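Local coordinates for SusD superfamily protein (Bacteroides vulgatus ATCC 8482, PDB 3JQ0) that probably captures nutrient glycans at the outer membrane as a SusD-family outer-membrane protein, though its ligand is unknown, at residues E151-I156 / G190-W195; G109-L114 / K157-A162. All coordinates share one frame; numbering follows the deposited sequence. Where two conformers were deposited one is given.

Contact 1 of 2, residues E151-I156 / G190-W195; sequences EVMEQI and GEAYLW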
ATOM      1  N   GLU A 151      18.295 -15.635   5.134  1.00 12.03           N
ATOM      2  CA  GLU A 151      18.033 -15.873   6.532  1.00 12.13           C
ATOM      3  C   GLU A 151      16.963 -14.946   7.057  1.00 10.05           C
ATOM      4  O   GLU A 151      16.168 -15.347   7.916  1.00 10.70           O
ATOM      5  CB  GLU A 151      19.299 -15.752   7.373  1.00 13.40           C
ATOM      6  CG  GLU A 151      20.296 -16.835   7.069  1.00 17.26           C
ATOM      7  CD  GLU A 151      21.563 -16.735   7.892  1.00 22.04           C
ATOM      8  OE1 GLU A 151      21.567 -16.045   8.928  1.00 22.51           O
ATOM      9  OE2 GLU A 151      22.552 -17.372   7.448  1.00 28.75           O
ATOM     10  N   VAL A 152      16.898 -13.701   6.552  1.00  9.43           N
ATOM     11  CA  VAL A 152      15.783 -12.823   6.885  1.00  9.00           C
ATOM     12  C   VAL A 152      14.455 -13.450   6.483  1.00  9.05           C
ATOM     13  O   VAL A 152      13.497 -13.502   7.256  1.00  9.37           O
ATOM     14  CB  VAL A 152      15.979 -11.405   6.275  1.00  8.99           C
ATOM     15  CG1 VAL A 152      14.764 -10.517   6.610  1.00 10.18           C
ATOM     16  CG2 VAL A 152      17.318 -10.762   6.744  1.00 10.27           C
HETATM   17  N   MSE A 153      14.379 -13.960   5.255  1.00  8.52           N
HETATM   18  CA  MSE A 153      13.170 -14.626   4.796  1.00  8.82           C
HETATM   19  C   MSE A 153      12.842 -15.864   5.589  1.00  8.65           C
HETATM   20  O   MSE A 153      11.682 -16.120   5.892  1.00  9.00           O
HETATM   21  CB  MSE A 153      13.233 -14.927   3.275  1.00  8.90           C
HETATM   22  CG  MSE A 153      12.004 -15.669   2.783  1.00  9.14           C
HETATM   23 SE   MSE A 153      10.341 -14.693   3.080  1.00  9.39          SE
HETATM   24  CE  MSE A 153      10.299 -13.678   1.421  1.00  9.74           C
ATOM     25  N   GLU A 154      13.849 -16.651   5.968  1.00  9.27           N
ATOM     26  CA  GLU A 154      13.582 -17.805   6.831  0.51  9.84           C
ATOM     27  C   GLU A 154      12.942 -17.384   8.164  1.00  9.44           C
ATOM     28  O   GLU A 154      12.029 -18.039   8.647  1.00  9.40           O
ATOM     29  CB  GLU A 154      14.871 -18.618   7.132  0.51 11.61           C
ATOM     30  CG  GLU A 154      15.552 -19.388   5.965  0.51 13.15           C
ATOM     31  CD  GLU A 154      17.074 -19.688   6.250  0.51 19.75           C
ATOM     32  OE1 GLU A 154      17.507 -19.686   7.426  0.51 23.48           O
ATOM     33  OE2 GLU A 154      17.845 -19.922   5.305  0.51 26.42           O
ATOM     34  N   GLN A 155      13.403 -16.266   8.745  1.00  9.31           N
ATOM     35  CA  GLN A 155      12.815 -15.772   9.978  1.00  9.38           C
ATOM     36  C   GLN A 155      11.377 -15.281   9.752  1.00  8.94           C
ATOM     37  O   GLN A 155      10.490 -15.557  10.584  1.00  9.51           O
ATOM     38  CB  GLN A 155      13.684 -14.663  10.573  1.00  9.76           C
ATOM     39  CG  GLN A 155      13.107 -14.134  11.888  1.00 11.40           C
ATOM     40  CD  GLN A 155      13.083 -15.162  12.995  1.00 12.03           C
ATOM     41  OE1 GLN A 155      14.001 -15.975  13.096  1.00 13.95           O
ATOM     42  NE2 GLN A 155      12.022 -15.151  13.817  1.00 12.99           N
ATOM     43  N   ILE A 156      11.137 -14.585   8.653  1.00  8.53           N
ATOM     44  CA  ILE A 156       9.801 -14.158   8.311  1.00  9.12           C
ATOM     45  C   ILE A 156       8.872 -15.391   8.262  1.00  8.31           C
ATOM     46  O   ILE A 156       7.758 -15.369   8.815  1.00  8.71           O
ATOM     47  CB  ILE A 156       9.794 -13.359   6.977  1.00  8.89           C
ATOM     48  CG1 ILE A 156      10.450 -12.008   7.163  1.00  8.73           C
ATOM     49  CG2 ILE A 156       8.398 -13.246   6.369  1.00  9.06           C
ATOM     50  CD1 ILE A 156      10.875 -11.342   5.866  1.00  8.98           C
ATOM     51  N   GLY A 190       0.930 -15.169   1.881  1.00  6.86           N
ATOM     52  CA  GLY A 190       0.850 -15.222   0.436  1.00  7.02           C
ATOM     53  C   GLY A 190       1.887 -14.301  -0.205  1.00  6.89           C
ATOM     54  O   GLY A 190       2.588 -14.699  -1.165  1.00  7.38           O
ATOM     55  N   GLU A 191       2.037 -13.081   0.331  1.00  6.64           N
ATOM     56  CA  GLU A 191       3.010 -12.181  -0.234  1.00  6.23           C
ATOM     57  C   GLU A 191       4.425 -12.720  -0.089  1.00  6.84           C
ATOM     58  O   GLU A 191       5.252 -12.625  -1.010  1.00  7.24           O
ATOM     59  CB  GLU A 191       2.953 -10.791   0.425  1.00  7.02           C
ATOM     60  CG  GLU A 191       1.629 -10.084   0.240  1.00  7.48           C
ATOM     61  CD  GLU A 191       1.739  -8.618   0.599  1.00  7.49           C
ATOM     62  OE1 GLU A 191       2.172  -8.260   1.713  1.00  8.72           O
ATOM     63  OE2 GLU A 191       1.475  -7.806  -0.311  1.00  9.32           O
ATOM     64  N   ALA A 192       4.740 -13.252   1.080  1.00  6.75           N
ATOM     65  CA  ALA A 192       6.091 -13.715   1.372  1.00  7.50           C
ATOM     66  C   ALA A 192       6.467 -14.919   0.513  1.00  6.88           C
ATOM     67  O   ALA A 192       7.596 -14.993  -0.006  1.00  7.22           O
ATOM     68  CB  ALA A 192       6.227 -14.083   2.854  1.00  7.87           C
ATOM     69  N   TYR A 193       5.529 -15.860   0.309  1.00  6.97           N
ATOM     70  CA  TYR A 193       5.829 -17.018  -0.513  1.00  7.14           C
ATOM     71  C   TYR A 193       5.814 -16.662  -1.999  1.00  6.76           C
ATOM     72  O   TYR A 193       6.555 -17.295  -2.771  1.00  7.19           O
ATOM     73  CB  TYR A 193       4.949 -18.217  -0.127  1.00  7.06           C
ATOM     74  CG  TYR A 193       5.394 -18.874   1.129  1.00  7.23           C
ATOM     75  CD1 TYR A 193       5.017 -18.426   2.389  1.00  8.03           C
ATOM     76  CD2 TYR A 193       6.201 -20.013   1.083  1.00  8.36           C
ATOM     77  CE1 TYR A 193       5.458 -19.053   3.534  1.00  7.89           C
ATOM     78  CE2 TYR A 193       6.630 -20.652   2.230  1.00  8.61           C
ATOM     79  CZ  TYR A 193       6.260 -20.161   3.467  1.00  8.32           C
ATOM     80  OH  TYR A 193       6.677 -20.789   4.629  1.00  9.23           O
ATOM     81  N   LEU A 194       5.020 -15.681  -2.447  1.00  7.43           N
ATOM     82  CA  LEU A 194       5.227 -15.190  -3.808  1.00  6.59           C
ATOM     83  C   LEU A 194       6.634 -14.637  -3.991  1.00  7.28           C
ATOM     84  O   LEU A 194       7.306 -14.921  -4.998  1.00  7.30           O
ATOM     85  CB  LEU A 194       4.206 -14.092  -4.166  1.00  7.75           C
ATOM     86  CG  LEU A 194       2.800 -14.497  -4.535  1.00  8.32           C
ATOM     87  CD1 LEU A 194       1.962 -13.241  -4.838  1.00  8.94           C
ATOM     88  CD2 LEU A 194       2.788 -15.433  -5.747  1.00 12.31           C
ATOM     89  N   TRP A 195       7.103 -13.863  -3.014  1.00  6.81           N
ATOM     90  CA  TRP A 195       8.389 -13.230  -3.098  1.00  6.93           C
ATOM     91  C   TRP A 195       9.505 -14.288  -3.097  1.00  7.43           C
ATOM     92  O   TRP A 195      10.408 -14.294  -3.944  1.00  7.57           O
ATOM     93  CB  TRP A 195       8.620 -12.265  -1.933  1.00  6.91           C
ATOM     94  CG  TRP A 195       9.884 -11.490  -2.049  1.00  6.83           C
ATOM     95  CD1 TRP A 195      11.120 -11.879  -1.632  1.00  7.73           C
ATOM     96  CD2 TRP A 195      10.062 -10.222  -2.680  1.00  7.66           C
ATOM     97  NE1 TRP A 195      12.049 -10.935  -1.963  1.00  8.29           N
ATOM     98  CE2 TRP A 195      11.419  -9.900  -2.592  1.00  7.98           C
ATOM     99  CE3 TRP A 195       9.188  -9.312  -3.298  1.00  8.26           C
ATOM    100  CZ2 TRP A 195      11.950  -8.713  -3.107  1.00  8.83           C
ATOM    101  CZ3 TRP A 195       9.711  -8.162  -3.819  1.00  8.84           C
ATOM    102  CH2 TRP A 195      11.078  -7.859  -3.691  1.00  9.56           C
TER
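The indole of Trp195, the flat group in this contact, is met across the two segments only by the methyl CE of Met153, which lies 3.6 Å from CD1 of Trp195. The methyl approaches the five-membered ring obliquely at CD1 and also grazes the stem of the side chain, 4.0 Å from Trp195 CB. The two segments belong to helices 149-167 and 182-199, successive helices of the alpha-helical part of a SusD-family protein, a family grouped with the TPR-like folds. Their N-to-C directions are nearly antiparallel, at 151°. The axes of the segments come no closer than 11.1 Å. Ile156 and Ala192, the pair with the nearest CA atoms, still have those atoms 7.9 Å apart. At this spacing the contact rests on side chains, chiefly Met153, and no hydrogen bond joins the segments.

Met153, a selenomethionine in this crystal, does most of the bridging. Its CG is anti to the backbone N (chi1 178°), which sends the chain outward, and bends at chi2 and chi3 (59° for chi2) lay its end over Ala192 and beside the indole. There CE packs 3.3 Å from the carbonyl O of Ala192, a close van der Waals approach, while SE sits 4.2 Å from Ala192 CB. The side chain of Ala192 is small, consistent with CE reaching the backbone carbonyl there.

All four touching residues are buried, and neighbours complete the apolar layer: Leu119 of helix 97-122 packs on Met153, Tyr115 packs on Ile156, and Met200 touches both Met153 and Trp195. A second, thinner touch on the same alanine comes from Ile156, whose branch methyl CG2 lies 4.2 Å from Ala192 CB.

Contact 2 of 2, residues G109-L114 / K157-A162; sequences GMRAYL and KKDIQA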
ATOM      1  N   GLY A 109       2.822 -12.058  13.792  1.00  8.61           N
ATOM      2  CA  GLY A 109       2.430 -11.575  12.461  1.00  8.48           C
ATOM      3  C   GLY A 109       3.005 -10.189  12.190  1.00  7.54           C
ATOM      4  O   GLY A 109       3.562  -9.943  11.111  1.00  7.80           O
HETATM    5  N   MSE A 110       2.867  -9.276  13.172  1.00  7.85           N
HETATM    6  CA  MSE A 110       3.413  -7.927  13.000  0.67  8.03           C
HETATM    7  C   MSE A 110       4.925  -7.944  12.858  1.00  8.11           C
HETATM    8  O   MSE A 110       5.490  -7.141  12.076  1.00  7.83           O
HETATM    9  CB  MSE A 110       2.989  -7.010  14.131  0.67  9.05           C
HETATM   10  CG  MSE A 110       1.504  -6.630  14.150  0.67  7.97           C
HETATM   11 SE   MSE A 110       1.062  -5.319  15.503  0.67 11.47          SE
HETATM   12  CE  MSE A 110       1.165  -6.496  17.052  0.67 10.32           C
ATOM     13  N   ARG A 111       5.609  -8.826  13.589  1.00  8.18           N
ATOM     14  CA  ARG A 111       7.055  -8.891  13.451  1.00  8.60           C
ATOM     15  C   ARG A 111       7.456  -9.296  12.026  1.00  7.54           C
ATOM     16  O   ARG A 111       8.309  -8.670  11.382  1.00  7.89           O
ATOM     17  CB  ARG A 111       7.688  -9.834  14.494  1.00  8.20           C
ATOM     18  CG  ARG A 111       9.204  -9.827  14.439  1.00  9.26           C
ATOM     19  CD  ARG A 111       9.858 -10.400  15.654  1.00  9.28           C
ATOM     20  NE  ARG A 111       9.730 -11.837  15.706  1.00  9.36           N
ATOM     21  CZ  ARG A 111      10.172 -12.571  16.726  1.00  9.65           C
ATOM     22  NH1 ARG A 111      10.623 -11.986  17.798  1.00 11.92           N
ATOM     23  NH2 ARG A 111      10.107 -13.864  16.658  1.00 11.58           N
ATOM     24  N   ALA A 112       6.810 -10.336  11.512  1.00  7.89           N
ATOM     25  CA  ALA A 112       7.059 -10.802  10.141  1.00  7.42           C
ATOM     26  C   ALA A 112       6.745  -9.686   9.138  1.00  6.98           C
ATOM     27  O   ALA A 112       7.468  -9.509   8.161  1.00  7.46           O
ATOM     28  CB  ALA A 112       6.221 -12.038   9.863  1.00  8.31           C
ATOM     29  N   TYR A 113       5.655  -8.956   9.372  1.00  6.86           N
ATOM     30  CA  TYR A 113       5.233  -7.889   8.472  1.00  7.07           C
ATOM     31  C   TYR A 113       6.305  -6.811   8.331  1.00  7.23           C
ATOM     32  O   TYR A 113       6.664  -6.366   7.240  1.00  7.26           O
ATOM     33  CB  TYR A 113       3.914  -7.301   9.024  1.00  7.41           C
ATOM     34  CG  TYR A 113       3.384  -6.175   8.188  1.00  8.12           C
ATOM     35  CD1 TYR A 113       2.722  -6.399   6.974  1.00  7.89           C
ATOM     36  CD2 TYR A 113       3.572  -4.856   8.581  1.00  8.54           C
ATOM     37  CE1 TYR A 113       2.279  -5.318   6.178  1.00  8.89           C
ATOM     38  CE2 TYR A 113       3.103  -3.809   7.819  1.00  9.96           C
ATOM     39  CZ  TYR A 113       2.512  -4.027   6.628  1.00  9.35           C
ATOM     40  OH  TYR A 113       2.139  -2.959   5.818  1.00 11.54           O
ATOM     41  N   LEU A 114       6.867  -6.386   9.457  1.00  6.86           N
ATOM     42  CA  LEU A 114       7.908  -5.381   9.438  1.00  7.54           C
ATOM     43  C   LEU A 114       9.179  -5.918   8.777  1.00  6.68           C
ATOM     44  O   LEU A 114       9.775  -5.231   7.948  1.00  7.67           O
ATOM     45  CB  LEU A 114       8.186  -4.839  10.845  1.00  7.30           C
ATOM     46  CG  LEU A 114       7.048  -4.079  11.493  1.00  8.05           C
ATOM     47  CD1 LEU A 114       7.377  -3.708  12.930  1.00 10.81           C
ATOM     48  CD2 LEU A 114       6.691  -2.799  10.698  1.00 10.53           C
ATOM     49  N   LYS A 157       9.316 -16.433   7.567  1.00  8.92           N
ATOM     50  CA  LYS A 157       8.517 -17.649   7.440  1.00  8.55           C
ATOM     51  C   LYS A 157       8.281 -18.332   8.793  1.00  8.90           C
ATOM     52  O   LYS A 157       7.209 -18.868   9.052  1.00  9.38           O
ATOM     53  CB  LYS A 157       9.119 -18.597   6.429  1.00  9.18           C
ATOM     54  CG  LYS A 157       8.968 -18.096   5.021  1.00  9.38           C
ATOM     55  CD  LYS A 157       9.692 -18.951   4.012  1.00 10.24           C
ATOM     56  CE  LYS A 157       9.433 -18.475   2.588  1.00 11.72           C
ATOM     57  NZ  LYS A 157      10.268 -19.296   1.648  1.00 14.46           N
ATOM     58  N   LYS A 158       9.292 -18.317   9.667  1.00  9.34           N
ATOM     59  CA  LYS A 158       9.146 -18.888  10.988  0.52  9.22           C
ATOM     60  C   LYS A 158       8.108 -18.134  11.812  1.00  8.97           C
ATOM     61  O   LYS A 158       7.296 -18.726  12.511  1.00  9.76           O
ATOM     62  CB  LYS A 158      10.524 -18.896  11.665  0.52  9.36           C
ATOM     63  CG  LYS A 158      10.591 -19.588  13.032  0.52 10.41           C
ATOM     64  CD  LYS A 158      11.982 -19.488  13.629  0.52 12.56           C
ATOM     65  CE  LYS A 158      12.023 -20.091  15.034  0.52 15.32           C
ATOM     66  NZ  LYS A 158      13.245 -19.790  15.806  0.52 19.51           N
ATOM     67  N   ASP A 159       8.156 -16.796  11.718  1.00  9.04           N
ATOM     68  CA  ASP A 159       7.179 -15.981  12.438  1.00  8.84           C
ATOM     69  C   ASP A 159       5.773 -16.126  11.858  1.00  8.78           C
ATOM     70  O   ASP A 159       4.804 -16.098  12.607  1.00  9.39           O
ATOM     71  CB  ASP A 159       7.658 -14.541  12.447  1.00  8.76           C
ATOM     72  CG  ASP A 159       8.777 -14.307  13.439  1.00  9.61           C
ATOM     73  OD1 ASP A 159       8.885 -15.069  14.426  1.00 11.22           O
ATOM     74  OD2 ASP A 159       9.517 -13.289  13.256  1.00 10.39           O
ATOM     75  N   ILE A 160       5.648 -16.238  10.530  1.00  8.70           N
ATOM     76  CA  ILE A 160       4.351 -16.486   9.909  1.00  8.72           C
ATOM     77  C   ILE A 160       3.780 -17.824  10.450  1.00  8.94           C
ATOM     78  O   ILE A 160       2.599 -17.921  10.797  1.00  9.16           O
ATOM     79  CB  ILE A 160       4.449 -16.495   8.374  1.00  8.87           C
ATOM     80  CG1 ILE A 160       4.670 -15.072   7.862  1.00  9.41           C
ATOM     81  CG2 ILE A 160       3.228 -17.169   7.753  1.00  9.71           C
ATOM     82  CD1 ILE A 160       5.099 -14.994   6.419  1.00 10.74           C
ATOM     83  N   GLN A 161       4.632 -18.860  10.488  1.00  8.66           N
ATOM     84  CA  GLN A 161       4.184 -20.154  11.009  1.00 10.06           C
ATOM     85  C   GLN A 161       3.733 -20.012  12.466  1.00  9.54           C
ATOM     86  O   GLN A 161       2.711 -20.547  12.854  1.00 10.02           O
ATOM     87  CB  GLN A 161       5.308 -21.194  10.839  1.00 11.13           C
ATOM     88  CG  GLN A 161       5.015 -22.585  11.412  1.00 15.13           C
ATOM     89  CD  GLN A 161       6.255 -23.465  11.306  1.00 21.53           C
ATOM     90  OE1 GLN A 161       7.337 -23.106  11.817  1.00 25.19           O
ATOM     91  NE2 GLN A 161       6.127 -24.579  10.650  1.00 27.00           N
ATOM     92  N   ALA A 162       4.539 -19.337  13.288  1.00  9.36           N
ATOM     93  CA  ALA A 162       4.188 -19.137  14.688  1.00  9.53           C
ATOM     94  C   ALA A 162       2.854 -18.401  14.816  1.00  9.57           C
ATOM     95  O   ALA A 162       1.997 -18.722  15.648  1.00 10.51           O
ATOM     96  CB  ALA A 162       5.291 -18.425  15.449  1.00 10.97           C
TER
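Arg111 grips the carboxylate of Asp159 side-on with two nitrogens, one to each oxygen, in a buried salt bridge between helices 97-122 and 149-167 of the alpha-helical, TPR-like part of the SusD fold. Arg111 NH2 donates to Asp159 OD1 over 2.8 Å, almost straight (175°), with the oxygen met from its syn side and lying close to the guanidinium plane. The partner bond, Arg111 NE to Asp159 OD2 at 2.9 Å, is more bent and reaches OD2 from above the carboxylate plane. This fits the 38° between the guanidinium and carboxylate planes, so the fork is twisted rather than flat. Arg111 extends with CG anti to the backbone N and turns at chi3, which brings the edge carrying NE and NH2 against the carboxylate.

Outside the pair, Arg111 NH1 is bound by Asn83 and Asp159 OD2 also receives Gln155 NE2, bonds that add further restraints on both groups. Replacing Arg111 by a leucine would probably leave the buried Asp159 carboxylate without its main countercharge and Asn83 without this donor.

Beside the bridge the helices run nearly antiparallel, their N-to-C directions at 155° and the segment axes 8.2 Å apart. The small Ala112 is consistent with this close approach, its CA being 5.7 Å from that of Asp159. Its methyl CB packs against two residues at once, 3.9 Å from Asp159 CB and 4.0 Å from Ile160 CG1.

Along the chain, helix 97-122 comes first, then helix 149-167, then helix 182-199. Contact 2 closes the loop from 109-114 to 157-162, whose 42 intervening residues include the unmodelled 134-143; contact 1 closes a 33-residue loop from 151-156 to 190-195. Their segments alternate, so the loops cross rather than nest. The two contacts use neighbouring parts of helix 149-167, which packs on both the helix before it and the helix after it, and their centres are about 9 Å apart. The contacts also touch directly: Ala192 CB lies 3.8 Å from Ile160 CD1, Ile156 O lies 3.8 Å from Ala112 CB, and Lys157 makes a cation-pi contact with Tyr193.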